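Local structure of trehalose-6-phosphate phosphatase (Neosartorya fumigata, 5DXL) at residues A9-Q14 and I263-M268. The protein belongs to the trehalose-phosphatase family of the HAD clan and is the phosphatase part of the trehalose-phosphate synthase subunit Tps2. Sequence-based numbering, arbitrary orientation.
Sequences AKLLKQ and IGTISM
L11 and T265 meet methyl against methyl: L11 CD2 presses on T265 CG2 at 3.5 Å, tighter than usual for two carbons, and the two side chains cross at about a right angle. The leucine gets there because its CG is anti to the backbone N (chi1 -174°), which carries the CD2 branch toward helix 259-270. T265 turns CG2 anti to its own backbone N, so the methyl faces the leucine while OG1 is left to hydrogen-bond the carbonyl O of D261 one turn earlier.

M268, a selenomethionine here, reaches across the gap from one turn further along. Its chain runs extended through chi2 and then bends at chi3 (75°), which brings CE up to both leucines: CE lies 4.0 Å from L11 CD2 and, more loosely, 4.3 Å from L12 CB.

Both helices flank the mixed, largely parallel sheet of the HAD-type core, whose central strand 21-25 directly follows helix 8-17. The N-terminal helix is thereby joined to helix 259-270, which comes just after edge strand 254-256. The axes of the two short segments come within 10.9 Å, at 38° between their N-to-C directions, a separation these side chains bridge by apolar contact alone. L11 also packs on F239 of strand 238-243, and R8, a turn before L12, touches both T265 and M268. On the far flank of helix 259-270, I266 packs against T50 and L54 of helix 45-56.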
loop_
_atom_site.group_PDB
_atom_site.type_symbol
_atom_site.label_atom_id
_atom_site.label_comp_id
_atom_site.label_asym_id
_atom_site.label_seq_id
_atom_site.Cartn_x
_atom_site.Cartn_y
_atom_site.Cartn_z
ATOM N N ALA A 9 24.570 5.561 -1.039
ATOM C CA ALA A 9 25.639 5.287 -0.082
ATOM C C ALA A 9 25.108 5.266 1.354
ATOM O O ALA A 9 25.444 4.365 2.131
ATOM C CB ALA A 9 26.762 6.313 -0.222
ATOM N N LYS A 10 24.281 6.247 1.711
ATOM C CA LYS A 10 23.667 6.283 3.036
ATOM C C LYS A 10 22.771 5.071 3.262
ATOM O O LYS A 10 22.739 4.501 4.352
ATOM C CB LYS A 10 22.845 7.554 3.235
ATOM C CG LYS A 10 23.673 8.790 3.526
ATOM C CD LYS A 10 22.766 9.959 3.877
ATOM C CE LYS A 10 23.573 11.208 4.218
ATOM N NZ LYS A 10 22.684 12.400 4.355
ATOM N N LEU A 11 22.025 4.700 2.227
ATOM C CA LEU A 11 21.131 3.552 2.305
ATOM C C LEU A 11 21.907 2.274 2.596
ATOM O O LEU A 11 21.542 1.504 3.490
ATOM C CB LEU A 11 20.352 3.398 0.996
ATOM C CG LEU A 11 19.265 2.320 0.995
ATOM C CD1 LEU A 11 18.029 2.807 1.742
ATOM C CD2 LEU A 11 18.923 1.897 -0.423
ATOM N N LEU A 12 22.961 2.053 1.819
ATOM C CA LEU A 12 23.753 0.837 1.944
ATOM C C LEU A 12 24.417 0.771 3.321
ATOM O O LEU A 12 24.460 -0.287 3.952
ATOM C CB LEU A 12 24.803 0.776 0.836
ATOM C CG LEU A 12 25.710 -0.449 0.871
ATOM C CD1 LEU A 12 24.872 -1.711 0.716
ATOM C CD2 LEU A 12 26.785 -0.351 -0.204
ATOM N N LYS A 13 24.914 1.908 3.795
ATOM C CA LYS A 13 25.562 1.954 5.101
ATOM C C LYS A 13 24.603 1.551 6.226
ATOM O O LYS A 13 24.957 0.751 7.098
ATOM C CB LYS A 13 26.132 3.350 5.364
ATOM C CG LYS A 13 26.951 3.448 6.643
ATOM C CD LYS A 13 27.406 4.882 6.908
ATOM C CE LYS A 13 28.230 4.957 8.184
ATOM N NZ LYS A 13 28.502 6.357 8.598
ATOM N N GLN A 14 23.383 2.076 6.208
ATOM C CA GLN A 14 22.444 1.726 7.265
ATOM C C GLN A 14 21.944 0.285 7.105
ATOM O O GLN A 14 21.689 -0.394 8.091
ATOM C CB GLN A 14 21.272 2.711 7.302
ATOM C CG GLN A 14 20.369 2.557 8.514
ATOM C CD GLN A 14 21.124 2.668 9.846
ATOM O OE1 GLN A 14 22.177 3.309 9.930
ATOM N NE2 GLN A 14 20.581 2.045 10.886
ATOM N N ILE A 263 14.769 -1.311 -8.894
ATOM C CA ILE A 263 15.362 -2.638 -9.003
ATOM C C ILE A 263 16.877 -2.548 -8.863
ATOM O O ILE A 263 17.483 -3.370 -8.172
ATOM C CB ILE A 263 14.976 -3.317 -10.319
ATOM C CG1 ILE A 263 13.453 -3.484 -10.389
ATOM C CG2 ILE A 263 15.673 -4.674 -10.458
ATOM C CD1 ILE A 263 12.858 -4.285 -9.226
ATOM N N GLY A 264 17.484 -1.531 -9.473
ATOM C CA GLY A 264 18.921 -1.331 -9.334
ATOM C C GLY A 264 19.351 -1.115 -7.894
ATOM O O GLY A 264 20.386 -1.633 -7.457
ATOM N N THR A 265 18.550 -0.358 -7.154
ATOM C CA THR A 265 18.826 -0.083 -5.748
ATOM C C THR A 265 18.735 -1.354 -4.901
ATOM O O THR A 265 19.613 -1.620 -4.067
ATOM C CB THR A 265 17.871 0.967 -5.213
ATOM O OG1 THR A 265 18.155 2.202 -5.877
ATOM C CG2 THR A 265 18.067 1.163 -3.724
ATOM N N ILE A 266 17.694 -2.150 -5.121
ATOM C CA ILE A 266 17.561 -3.389 -4.360
ATOM C C ILE A 266 18.695 -4.356 -4.726
ATOM O O ILE A 266 19.240 -5.025 -3.852
ATOM C CB ILE A 266 16.187 -4.043 -4.588
ATOM C CG1 ILE A 266 15.088 -3.095 -4.111
ATOM C CG2 ILE A 266 16.087 -5.350 -3.809
ATOM C CD1 ILE A 266 13.707 -3.474 -4.610
ATOM N N SER A 267 19.076 -4.397 -6.004
ATOM C CA SER A 267 20.225 -5.218 -6.425
ATOM C C SER A 267 21.504 -4.818 -5.699
ATOM O O SER A 267 22.278 -5.687 -5.280
ATOM C CB SER A 267 20.429 -5.118 -7.935
ATOM O OG SER A 267 19.319 -5.668 -8.616
HETATM N N MSE A 268 21.722 -3.515 -5.537
HETATM C CA MSE A 268 22.885 -3.031 -4.798
HETATM C C MSE A 268 22.870 -3.593 -3.382
HETATM O O MSE A 268 23.902 -4.045 -2.880
HETATM C CB MSE A 268 22.925 -1.496 -4.752
HETATM C CG MSE A 268 23.976 -0.930 -3.759
HETATM SE SE MSE A 268 23.765 1.001 -3.636
HETATM C CE MSE A 268 22.131 0.942 -2.547
#